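Local structure of mucin-like protocadherin (Homo sapiens, 6OAE) at residues Ile107-Glu110 with Glu111-Val115; Thr118-Pro121 with Glu122-Gln126. The protein probably mediates calcium-dependent adhesion between neighbouring epithelial microvilli by pairing with CDHR2 through its extracellular part, of which this chain holds the first two cadherin repeats. One frame throughout, in Å; residues are numbered along the deposited sequence.

How the contacts relate
Contacts 1 and 2 follow one another along the chain in the second of the two cadherin repeats, their centres about 14 Å apart. Contact 1 ends strand 104-110 in a tight turn; contact 2 carries the chain from strand 118-120 into the short helix 122-125. The two strands lie in different sheets, and their aliphatic side chains meet between them: Val109 CG2 is 3.6 Å from Val119 CG1, and Ile107 CD1 is 3.6 Å from Ile120 CD1. The methyl CG2 of Thr113, in the turn, packs on Val119 CG2 at 4.0 Å. Neither contact supplies a calcium ligand, although Gln126 comes only three residues before Asp129, which binds one of the calcium ions.

Contact 1. Residues Ile107-Glu110 with Glu111-Val115; sequences IRVE and EDTKV
Thr113 closes on Glu110 with two bonds to one oxygen. Its backbone N reaches Glu110 O at 3.1 Å, and its OG1 reaches the same Glu110 O at 2.7 Å, the amide coming from above the carbonyl plane and the hydroxyl from only 21° off it. With chi1 at -61°, OG1 stands beside threonine's own N, and both donors can therefore share one acceptor. Threonine suits the place because it adds a hydroxyl to the usual closing bond of a type I beta turn, here running from Glu110 to Thr113. A water bridges the two residues, accepting from Glu110 N and donating to Thr113 OG1. The Val109 methyl CG1 packs against the hydroxyl, 3.6 Å from Thr113 OG1, the two side chains crossing at about a right angle. The acidic side chains of Glu110 and Asp112 run side by side, with Glu110 OE1 3.5 Å from Asp112 OD1; this closeness of like charges is probably eased by their exposed position. Farther out, Glu111 OE1 accepts a hydrogen bond from Phe169 N. Val109 is buried, resting on Leu201 of strand 194-204, the parallel neighbour of strand 104-110, on Leu167, and on Val119 of strand 118-120.

Contact 2. Residues Thr118-Pro121 with Glu122-Gln126; sequences TVIP and ETQLQ
The CG-CD edge of the Pro121 ring lies over the face of the Gln124 amide, the two planes steeply inclined, with Pro121 CD almost straight above the amide carbon, Gln124 CD, at 3.7 Å. Gln124 NE2 also lies against this edge, while Gln124 OE1 accepts a hydrogen bond at 2.9 Å from a water that also donates to Val119 O. This bridge and the ring together probably fix how the amide is turned. Thr123 OG1 comes to the same ring from another direction, 3.6 Å from Pro121 CG. An alanine in place of Pro121 would lack CG and CD, and would probably uncover one face of the Gln124 amide and leave it freer to turn, with mainly the water to hold it. The Ile120 side chain crosses those of Gln124 and Leu125 at about a right angle: its CG2, anti to the backbone N (chi1 -48° for CG1), touches Gln124 CB at 3.5 Å and Leu125 CG at 3.6 Å. A branched residue suits this spot, since CD1 remains for Ile107. In the backbone, Gln124 N donates to Pro121 O at 3.0 Å, and Glu122 O accepts from both Leu125 N and Gln126 N, the bonds that shape this short helical turn. Val119 and Ile120 both face Leu161, a classic beta bulge at the edge of a three-stranded sheet. Bulged edge strand and short helix together form a link between the two sheets of the Greek-key beta sandwich of a cadherin repeat.

Contact 1. Residues Ile107-Glu110 with Glu111-Val115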
loop_
_atom_site.group_PDB
_atom_site.type_symbol
_atom_site.label_atom_id
_atom_site.label_comp_id
_atom_site.label_asym_id
_atom_site.label_seq_id
_atom_site.Cartn_x
_atom_site.Cartn_y
_atom_site.Cartn_z
ATOM N N ILE A 107 -9.428 -26.744 6.046
ATOM C CA ILE A 107 -10.316 -26.492 7.214
ATOM C C ILE A 107 -11.261 -27.692 7.320
ATOM O O ILE A 107 -11.871 -28.041 6.298
ATOM C CB ILE A 107 -11.109 -25.175 7.083
ATOM C CG1 ILE A 107 -10.206 -23.928 7.085
ATOM C CG2 ILE A 107 -12.168 -25.097 8.190
ATOM C CD1 ILE A 107 -9.432 -23.680 5.804
ATOM N N ARG A 108 -11.395 -28.270 8.506
ATOM C CA ARG A 108 -12.372 -29.352 8.759
ATOM C C ARG A 108 -13.664 -28.715 9.281
ATOM O O ARG A 108 -13.600 -27.816 10.154
ATOM C CB ARG A 108 -11.702 -30.433 9.610
ATOM C CG ARG A 108 -10.750 -31.249 8.748
ATOM C CD ARG A 108 -9.715 -32.036 9.473
ATOM N NE ARG A 108 -8.879 -31.223 10.321
ATOM C CZ ARG A 108 -7.924 -30.383 9.917
ATOM N NH1 ARG A 108 -7.649 -30.200 8.630
ATOM N NH2 ARG A 108 -7.232 -29.721 10.831
ATOM N N VAL A 109 -14.802 -29.153 8.751
ATOM C CA VAL A 109 -16.139 -28.587 9.081
ATOM C C VAL A 109 -17.064 -29.746 9.416
ATOM O O VAL A 109 -17.186 -30.676 8.585
ATOM C CB VAL A 109 -16.718 -27.758 7.922
ATOM C CG1 VAL A 109 -17.791 -26.801 8.421
ATOM C CG2 VAL A 109 -15.654 -26.996 7.160
ATOM N N GLU A 110 -17.709 -29.696 10.574
ATOM C CA GLU A 110 -18.655 -30.768 10.975
ATOM C C GLU A 110 -19.836 -30.771 10.009
ATOM O O GLU A 110 -20.311 -29.694 9.624
ATOM C CB GLU A 110 -19.072 -30.601 12.422
ATOM C CG GLU A 110 -17.975 -30.992 13.370
ATOM C CD GLU A 110 -18.421 -30.930 14.816
ATOM O OE1 GLU A 110 -19.467 -31.548 15.133
ATOM O OE2 GLU A 110 -17.743 -30.256 15.606
ATOM N N GLU A 111 -20.282 -31.959 9.616
ATOM C CA GLU A 111 -21.429 -32.132 8.693
ATOM C C GLU A 111 -22.674 -31.387 9.214
ATOM O O GLU A 111 -23.456 -30.914 8.379
ATOM C CB GLU A 111 -21.722 -33.619 8.528
ATOM C CG GLU A 111 -22.815 -33.908 7.537
ATOM C CD GLU A 111 -23.173 -35.377 7.518
ATOM O OE1 GLU A 111 -22.990 -35.996 6.495
ATOM O OE2 GLU A 111 -23.626 -35.877 8.568
ATOM N N ASP A 112 -22.868 -31.277 10.529
ATOM C CA ASP A 112 -24.121 -30.709 11.111
ATOM C C ASP A 112 -23.964 -29.211 11.444
ATOM O O ASP A 112 -24.822 -28.679 12.191
ATOM C CB ASP A 112 -24.570 -31.540 12.326
ATOM C CG ASP A 112 -23.591 -31.526 13.485
ATOM O OD1 ASP A 112 -22.433 -31.147 13.272
ATOM O OD2 ASP A 112 -24.000 -31.899 14.589
ATOM N N THR A 113 -22.927 -28.541 10.931
ATOM C CA THR A 113 -22.748 -27.074 11.067
ATOM C C THR A 113 -24.039 -26.393 10.590
ATOM O O THR A 113 -24.546 -26.797 9.537
ATOM C CB THR A 113 -21.521 -26.598 10.282
ATOM O OG1 THR A 113 -20.380 -27.258 10.829
ATOM C CG2 THR A 113 -21.349 -25.096 10.321
ATOM N N LYS A 114 -24.553 -25.416 11.346
ATOM C CA LYS A 114 -25.829 -24.727 11.024
ATOM C C LYS A 114 -25.638 -23.895 9.754
ATOM O O LYS A 114 -24.600 -23.215 9.637
ATOM C CB LYS A 114 -26.304 -23.859 12.197
ATOM C CG LYS A 114 -26.395 -24.577 13.549
ATOM C CD LYS A 114 -26.938 -26.016 13.506
ATOM C CE LYS A 114 -28.364 -26.126 12.991
ATOM N NZ LYS A 114 -29.326 -25.474 13.913
ATOM N N VAL A 115 -26.603 -23.951 8.834
ATOM C CA VAL A 115 -26.604 -23.125 7.591
ATOM C C VAL A 115 -26.552 -21.642 8.007
ATOM O O VAL A 115 -27.157 -21.299 9.047
ATOM C CB VAL A 115 -27.811 -23.449 6.688
ATOM C CG1 VAL A 115 -27.942 -22.471 5.529
ATOM C CG2 VAL A 115 -27.743 -24.876 6.170
HETATM O O HOH W 1 -17.488 -27.555 12.211
#

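Contact 2. Residues Thr118-Pro121 with Glu122-Gln126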
loop_
_atom_site.group_PDB
_atom_site.type_symbol
_atom_site.label_atom_id
_atom_site.label_comp_id
_atom_site.label_asym_id
_atom_site.label_seq_id
_atom_site.Cartn_x
_atom_site.Cartn_y
_atom_site.Cartn_z
ATOM N N THR A 118 -20.750 -18.632 9.935
ATOM C CA THR A 118 -19.371 -18.324 9.490
ATOM C C THR A 118 -18.535 -19.558 9.809
ATOM O O THR A 118 -18.574 -19.992 10.976
ATOM C CB THR A 118 -18.805 -17.060 10.156
ATOM O OG1 THR A 118 -19.570 -15.961 9.688
ATOM C CG2 THR A 118 -17.353 -16.834 9.816
ATOM N N VAL A 119 -17.820 -20.121 8.833
ATOM C CA VAL A 119 -16.957 -21.321 9.040
ATOM C C VAL A 119 -15.479 -20.907 9.033
ATOM O O VAL A 119 -14.667 -21.600 9.681
ATOM C CB VAL A 119 -17.293 -22.399 7.989
ATOM C CG1 VAL A 119 -16.268 -23.507 7.920
ATOM C CG2 VAL A 119 -18.681 -22.986 8.248
ATOM N N ILE A 120 -15.112 -19.848 8.304
ATOM C CA ILE A 120 -13.731 -19.279 8.346
ATOM C C ILE A 120 -13.899 -17.779 8.549
ATOM O O ILE A 120 -14.515 -17.116 7.721
ATOM C CB ILE A 120 -12.895 -19.587 7.094
ATOM C CG1 ILE A 120 -12.949 -21.067 6.704
ATOM C CG2 ILE A 120 -11.463 -19.131 7.319
ATOM C CD1 ILE A 120 -12.234 -21.400 5.395
ATOM N N PRO A 121 -13.361 -17.195 9.635
ATOM C CA PRO A 121 -13.467 -15.763 9.840
ATOM C C PRO A 121 -12.459 -15.043 8.924
ATOM O O PRO A 121 -11.474 -15.644 8.460
ATOM C CB PRO A 121 -13.149 -15.625 11.333
ATOM C CG PRO A 121 -12.102 -16.691 11.541
ATOM C CD PRO A 121 -12.588 -17.854 10.705
ATOM N N GLU A 122 -12.752 -13.770 8.678
ATOM C CA GLU A 122 -11.943 -12.818 7.863
ATOM C C GLU A 122 -10.447 -12.928 8.238
ATOM O O GLU A 122 -9.598 -12.923 7.329
ATOM C CB GLU A 122 -12.541 -11.422 8.068
ATOM C CG GLU A 122 -12.344 -10.502 6.903
ATOM C CD GLU A 122 -12.944 -9.106 7.037
ATOM O OE1 GLU A 122 -12.351 -8.158 6.469
ATOM O OE2 GLU A 122 -14.002 -8.967 7.671
ATOM N N THR A 123 -10.121 -13.056 9.528
ATOM C CA THR A 123 -8.724 -13.099 10.055
ATOM C C THR A 123 -7.918 -14.282 9.479
ATOM O O THR A 123 -6.676 -14.153 9.349
ATOM C CB THR A 123 -8.733 -13.131 11.590
ATOM O OG1 THR A 123 -9.618 -14.169 12.010
ATOM C CG2 THR A 123 -9.177 -11.815 12.196
ATOM N N GLN A 124 -8.569 -15.389 9.160
ATOM C CA GLN A 124 -7.902 -16.606 8.638
ATOM C C GLN A 124 -7.740 -16.530 7.116
ATOM O O GLN A 124 -6.902 -17.306 6.609
ATOM C CB GLN A 124 -8.666 -17.855 9.070
ATOM C CG GLN A 124 -8.502 -18.148 10.559
ATOM C CD GLN A 124 -9.251 -19.369 11.030
ATOM O OE1 GLN A 124 -9.526 -20.303 10.264
ATOM N NE2 GLN A 124 -9.570 -19.386 12.319
ATOM N N LEU A 125 -8.485 -15.660 6.408
ATOM C CA LEU A 125 -8.415 -15.595 4.915
ATOM C C LEU A 125 -7.763 -14.315 4.411
ATOM O O LEU A 125 -7.288 -14.366 3.301
ATOM C CB LEU A 125 -9.823 -15.716 4.309
ATOM C CG LEU A 125 -10.523 -17.057 4.529
ATOM C CD1 LEU A 125 -11.757 -17.182 3.633
ATOM C CD2 LEU A 125 -9.586 -18.206 4.255
ATOM N N GLN A 126 -7.761 -13.233 5.173
ATOM C CA GLN A 126 -7.378 -11.896 4.649
ATOM C C GLN A 126 -5.918 -11.899 4.185
ATOM O O GLN A 126 -5.059 -12.590 4.783
ATOM C CB GLN A 126 -7.678 -10.781 5.646
ATOM C CG GLN A 126 -6.872 -10.845 6.937
ATOM C CD GLN A 126 -7.457 -9.923 7.979
ATOM O OE1 GLN A 126 -8.408 -9.181 7.721
ATOM N NE2 GLN A 126 -6.889 -9.960 9.177
HETATM O O HOH W 2 -11.994 -21.815 10.742
#